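Local coordinates for 3-oxoacyl-(Acyl-carrier protein) synthase (Burkholderia xenovorans, PDB 4EFI), which probably acts as a condensing enzyme of the thiolase superfamily, a 3-oxoacyl-[acyl-carrier-protein] synthase like those that extend acyl chains in fatty acid synthesis, at residues A[69-83]-A[174-186]. Numbering follows the deposited sequence.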
loop_
_atom_site.group_PDB
_atom_site.type_symbol
_atom_site.label_atom_id
_atom_site.label_comp_id
_atom_site.label_asym_id
_atom_site.label_seq_id
_atom_site.Cartn_x
_atom_site.Cartn_y
_atom_site.Cartn_z
ATOM N N LEU A 69 -11.541 -6.745 -5.131
ATOM C CA LEU A 69 -11.613 -5.450 -4.475
ATOM C C LEU A 69 -11.132 -4.369 -5.406
ATOM O O LEU A 69 -11.754 -3.301 -5.519
ATOM C CB LEU A 69 -10.781 -5.443 -3.189
ATOM C CG LEU A 69 -11.232 -6.403 -2.081
ATOM C CD1 LEU A 69 -10.229 -6.447 -0.942
ATOM C CD2 LEU A 69 -12.612 -6.010 -1.561
ATOM N N CYS A 70 -10.022 -4.617 -6.095
ATOM C CA CYS A 70 -9.532 -3.669 -7.092
ATOM C C CYS A 70 -10.481 -3.493 -8.260
ATOM O O CYS A 70 -10.628 -2.374 -8.748
ATOM C CB CYS A 70 -8.157 -4.078 -7.621
ATOM S SG CYS A 70 -6.825 -4.011 -6.372
ATOM N N ARG A 71 -11.142 -4.561 -8.709
ATOM C CA ARG A 71 -12.119 -4.446 -9.802
ATOM C C ARG A 71 -13.258 -3.511 -9.391
ATOM O O ARG A 71 -13.650 -2.612 -10.140
ATOM C CB ARG A 71 -12.727 -5.806 -10.177
ATOM C CG ARG A 71 -13.720 -5.708 -11.356
ATOM C CD ARG A 71 -14.543 -6.951 -11.595
ATOM N NE ARG A 71 -15.319 -7.345 -10.430
ATOM C CZ ARG A 71 -15.063 -8.387 -9.630
ATOM N NH1 ARG A 71 -14.048 -9.225 -9.838
ATOM N NH2 ARG A 71 -15.856 -8.599 -8.594
ATOM N N LYS A 72 -13.810 -3.698 -8.199
ATOM C CA LYS A 72 -14.929 -2.862 -7.748
ATOM C C LYS A 72 -14.481 -1.409 -7.587
ATOM O O LYS A 72 -15.189 -0.476 -7.987
ATOM C CB LYS A 72 -15.476 -3.415 -6.425
ATOM C CG LYS A 72 -16.133 -4.770 -6.610
ATOM C CD LYS A 72 -16.460 -5.432 -5.280
ATOM C CE LYS A 72 -17.256 -6.721 -5.485
ATOM N NZ LYS A 72 -16.968 -7.696 -4.400
ATOM N N ALA A 73 -13.292 -1.186 -7.046
ATOM C CA ALA A 73 -12.754 0.168 -6.946
ATOM C C ALA A 73 -12.588 0.765 -8.333
ATOM O O ALA A 73 -12.898 1.931 -8.559
ATOM C CB ALA A 73 -11.408 0.155 -6.204
ATOM N N GLY A 74 -12.110 -0.053 -9.266
ATOM C CA GLY A 74 -11.874 0.377 -10.633
ATOM C C GLY A 74 -13.153 0.778 -11.347
ATOM O O GLY A 74 -13.197 1.781 -12.063
ATOM N N GLU A 75 -14.209 -0.005 -11.181
ATOM C CA GLU A 75 -15.509 0.337 -11.763
ATOM C C GLU A 75 -15.996 1.670 -11.268
ATOM O O GLU A 75 -16.484 2.500 -12.049
ATOM C CB GLU A 75 -16.527 -0.761 -11.446
ATOM C CG GLU A 75 -16.209 -2.048 -12.224
ATOM C CD GLU A 75 -16.996 -3.273 -11.800
ATOM O OE1 GLU A 75 -17.372 -3.394 -10.618
ATOM O OE2 GLU A 75 -17.198 -4.136 -12.680
ATOM N N LYS A 76 -15.888 1.903 -9.970
ATOM C CA LYS A 76 -16.332 3.157 -9.392
ATOM C C LYS A 76 -15.468 4.321 -9.882
ATOM O O LYS A 76 -15.980 5.400 -10.197
ATOM C CB LYS A 76 -16.307 3.046 -7.858
ATOM C CG LYS A 76 -16.711 4.278 -7.102
ATOM C CD LYS A 76 -18.186 4.558 -7.225
ATOM C CE LYS A 76 -18.593 5.698 -6.308
ATOM N NZ LYS A 76 -20.084 5.815 -6.239
ATOM N N LEU A 77 -14.162 4.102 -9.952
ATOM C CA LEU A 77 -13.239 5.124 -10.417
ATOM C C LEU A 77 -13.506 5.526 -11.870
ATOM O O LEU A 77 -13.600 6.713 -12.199
ATOM C CB LEU A 77 -11.815 4.604 -10.281
ATOM C CG LEU A 77 -10.675 5.462 -10.838
ATOM C CD1 LEU A 77 -10.491 6.751 -10.065
ATOM C CD2 LEU A 77 -9.366 4.664 -10.840
ATOM N N LEU A 78 -13.621 4.532 -12.743
ATOM C CA LEU A 78 -13.863 4.805 -14.152
ATOM C C LEU A 78 -15.200 5.510 -14.355
ATOM O O LEU A 78 -15.314 6.418 -15.190
ATOM C CB LEU A 78 -13.816 3.524 -14.989
ATOM C CG LEU A 78 -12.436 2.872 -15.097
ATOM C CD1 LEU A 78 -12.541 1.489 -15.680
ATOM C CD2 LEU A 78 -11.459 3.729 -15.896
ATOM N N ALA A 79 -16.231 5.082 -13.634
ATOM C CA ALA A 79 -17.534 5.731 -13.741
ATOM C C ALA A 79 -17.449 7.167 -13.287
ATOM O O ALA A 79 -18.038 8.041 -13.903
ATOM C CB ALA A 79 -18.564 4.978 -12.923
ATOM N N GLY A 80 -16.771 7.425 -12.180
ATOM C CA GLY A 80 -16.621 8.783 -11.691
ATOM C C GLY A 80 -15.874 9.692 -12.642
ATOM O O GLY A 80 -16.248 10.843 -12.845
ATOM N N LEU A 81 -14.781 9.206 -13.188
ATOM C CA LEU A 81 -13.983 9.974 -14.130
ATOM C C LEU A 81 -14.657 10.121 -15.481
ATOM O O LEU A 81 -14.345 11.049 -16.219
ATOM C CB LEU A 81 -12.620 9.310 -14.345
ATOM C CG LEU A 81 -11.689 9.423 -13.146
ATOM C CD1 LEU A 81 -10.447 8.561 -13.354
ATOM C CD2 LEU A 81 -11.288 10.856 -12.866
ATOM N N GLY A 82 -15.536 9.181 -15.824
ATOM C CA GLY A 82 -16.120 9.139 -17.156
ATOM C C GLY A 82 -15.141 8.673 -18.206
ATOM O O GLY A 82 -15.285 9.012 -19.389
ATOM N N TRP A 83 -14.162 7.868 -17.805
ATOM C CA TRP A 83 -13.202 7.312 -18.744
ATOM C C TRP A 83 -13.784 6.066 -19.408
ATOM O O TRP A 83 -14.190 5.125 -18.711
ATOM C CB TRP A 83 -11.926 6.930 -18.003
ATOM C CG TRP A 83 -11.030 8.075 -17.659
ATOM C CD1 TRP A 83 -11.294 9.391 -17.787
ATOM C CD2 TRP A 83 -9.701 7.978 -17.132
ATOM N NE1 TRP A 83 -10.215 10.140 -17.379
ATOM C CE2 TRP A 83 -9.222 9.286 -16.968
ATOM C CE3 TRP A 83 -8.874 6.908 -16.784
ATOM C CZ2 TRP A 83 -7.938 9.561 -16.471
ATOM C CZ3 TRP A 83 -7.593 7.188 -16.300
ATOM C CH2 TRP A 83 -7.142 8.495 -16.156
ATOM N N GLY A 174 -5.642 -5.990 8.089
ATOM C CA GLY A 174 -6.939 -5.896 7.451
ATOM C C GLY A 174 -6.761 -5.965 5.944
ATOM O O GLY A 174 -5.628 -5.969 5.444
ATOM N N ASP A 175 -7.879 -5.984 5.226
ATOM C CA ASP A 175 -7.883 -6.151 3.779
ATOM C C ASP A 175 -8.444 -4.922 3.066
ATOM O O ASP A 175 -9.382 -4.291 3.547
ATOM C CB ASP A 175 -8.721 -7.372 3.398
ATOM C CG ASP A 175 -8.169 -8.662 3.966
ATOM O OD1 ASP A 175 -6.966 -8.714 4.282
ATOM O OD2 ASP A 175 -8.942 -9.631 4.086
ATOM N N ALA A 176 -7.831 -4.558 1.944
ATOM C CA ALA A 176 -8.351 -3.501 1.087
ATOM C C ALA A 176 -7.815 -3.641 -0.333
ATOM O O ALA A 176 -6.746 -4.200 -0.544
ATOM C CB ALA A 176 -7.985 -2.140 1.654
ATOM N N GLY A 177 -8.549 -3.092 -1.294
ATOM C CA GLY A 177 -8.095 -3.004 -2.669
ATOM C C GLY A 177 -8.337 -1.597 -3.182
ATOM O O GLY A 177 -9.287 -0.947 -2.763
ATOM N N THR A 178 -7.483 -1.118 -4.080
ATOM C CA THR A 178 -7.595 0.263 -4.554
ATOM C C THR A 178 -7.291 0.341 -6.031
ATOM O O THR A 178 -6.611 -0.517 -6.608
ATOM C CB THR A 178 -6.636 1.199 -3.797
ATOM O OG1 THR A 178 -5.279 0.970 -4.206
ATOM C CG2 THR A 178 -6.754 1.023 -2.296
ATOM N N MET A 179 -7.836 1.377 -6.661
ATOM C CA MET A 179 -7.502 1.713 -8.032
ATOM C C MET A 179 -7.165 3.194 -8.108
ATOM O O MET A 179 -7.947 4.017 -7.649
ATOM C CB MET A 179 -8.645 1.349 -9.002
ATOM C CG MET A 179 -8.201 1.359 -10.467
ATOM S SD MET A 179 -7.199 -0.101 -10.893
ATOM C CE MET A 179 -8.486 -1.287 -11.220
ATOM N N THR A 180 -6.018 3.502 -8.706
ATOM C CA THR A 180 -5.540 4.863 -8.928
ATOM C C THR A 180 -5.437 5.097 -10.422
ATOM O O THR A 180 -4.906 4.247 -11.159
ATOM C CB THR A 180 -4.142 5.070 -8.295
ATOM O OG1 THR A 180 -4.234 4.894 -6.876
ATOM C CG2 THR A 180 -3.587 6.479 -8.576
ATOM N N ALA A 181 -5.958 6.230 -10.883
ATOM C CA ALA A 181 -5.891 6.625 -12.294
ATOM C C ALA A 181 -4.770 7.619 -12.458
ATOM O O ALA A 181 -4.676 8.578 -11.695
ATOM C CB ALA A 181 -7.198 7.289 -12.721
ATOM N N LEU A 182 -3.949 7.408 -13.476
ATOM C CA LEU A 182 -2.913 8.347 -13.875
ATOM C C LEU A 182 -3.188 8.808 -15.293
ATOM O O LEU A 182 -3.613 8.026 -16.125
ATOM C CB LEU A 182 -1.525 7.704 -13.857
ATOM C CG LEU A 182 -1.084 7.024 -12.587
ATOM C CD1 LEU A 182 0.304 6.444 -12.824
ATOM C CD2 LEU A 182 -1.064 7.991 -11.402
ATOM N N GLU A 183 -2.905 10.075 -15.580
ATOM C CA GLU A 183 -3.118 10.633 -16.919
ATOM C C GLU A 183 -2.012 11.611 -17.305
ATOM O O GLU A 183 -1.441 12.298 -16.464
ATOM C CB GLU A 183 -4.479 11.354 -17.020
ATOM C CG GLU A 183 -4.898 11.684 -18.463
ATOM C CD GLU A 183 -6.318 12.202 -18.605
ATOM O OE1 GLU A 183 -6.784 12.918 -17.700
ATOM O OE2 GLU A 183 -6.941 11.892 -19.645
ATOM N N THR A 184 -1.718 11.669 -18.592
ATOM C CA THR A 184 -0.864 12.694 -19.147
ATOM C C THR A 184 -1.343 14.081 -18.666
ATOM O O THR A 184 -2.552 14.353 -18.590
ATOM C CB THR A 184 -0.817 12.536 -20.706
ATOM O OG1 THR A 184 0.004 13.549 -21.293
ATOM C CG2 THR A 184 -2.193 12.573 -21.306
ATOM N N SER A 185 -0.383 14.943 -18.313
ATOM C CA SER A 185 -0.624 16.301 -17.834
ATOM C C SER A 185 0.329 17.251 -18.539
ATOM O O SER A 185 1.442 16.867 -18.889
ATOM C CB SER A 185 -0.410 16.361 -16.331
ATOM O OG SER A 185 0.935 16.104 -16.006
ATOM N N ASN A 186 -0.106 18.494 -18.724
ATOM C CA ASN A 186 0.650 19.475 -19.511
ATOM C C ASN A 186 1.550 20.426 -18.712
ATOM O O ASN A 186 2.442 21.057 -19.279
ATOM C CB ASN A 186 -0.307 20.316 -20.368
HETATM O O HOH W 1 -9.597 12.944 -17.571
#
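M179 packs against helix 69-81 at G74. Its CG lies anti to the backbone N (chi1 -166°), and bends at the next two torsions turn the thioether so that CB packs 3.7 Å from G74 CA and CE comes 3.4 Å from C70 O. That carbonyl is already engaged by G74 N within the helix. L77 crosses M179 at about a right angle, its CD2 3.5 Å from M179 CG and also near A181 CB. Two glycines make the close approach possible: G74 leaves room for the methionine, while G177 lets L69 CB rest 3.7 Å from G177 CA. A73 CB sits between these points, against the backbone of 178-179. Toward the helix C-terminus, A181 CB touches both L81 CD1, at 3.5 Å, and CZ3 on the six-membered ring of W83. L81 CD1 also lies over one face of the W83 indole. A Schellman motif with G82 at positive phi ends the helix and brings the indole down to the strand.

Polar groups gather at this end, while farther back C70 SG lies 3.5 Å from T178 O. L182 O approaches the indole edge near its plane, and E183 crosses the ring with its carboxylate turned 57° from it. One water bridges W83 and E183, accepting from W83 NE1 (2.9 Å) in the ring plane and donating to E183 OE1. R149 forms a salt bridge with E183 OE2 and a cation-pi contact with W83.

Strand 176-184 lies inside the six-stranded sheet, flanked by strands 17-26 and 149-156, and helix 66-81 covers one face of it, an arrangement consistent with the layered thiolase fold. With no clear direct hydrogen bond between the two segments, their association rests on close apolar fit, supplemented by a water bridge at one end.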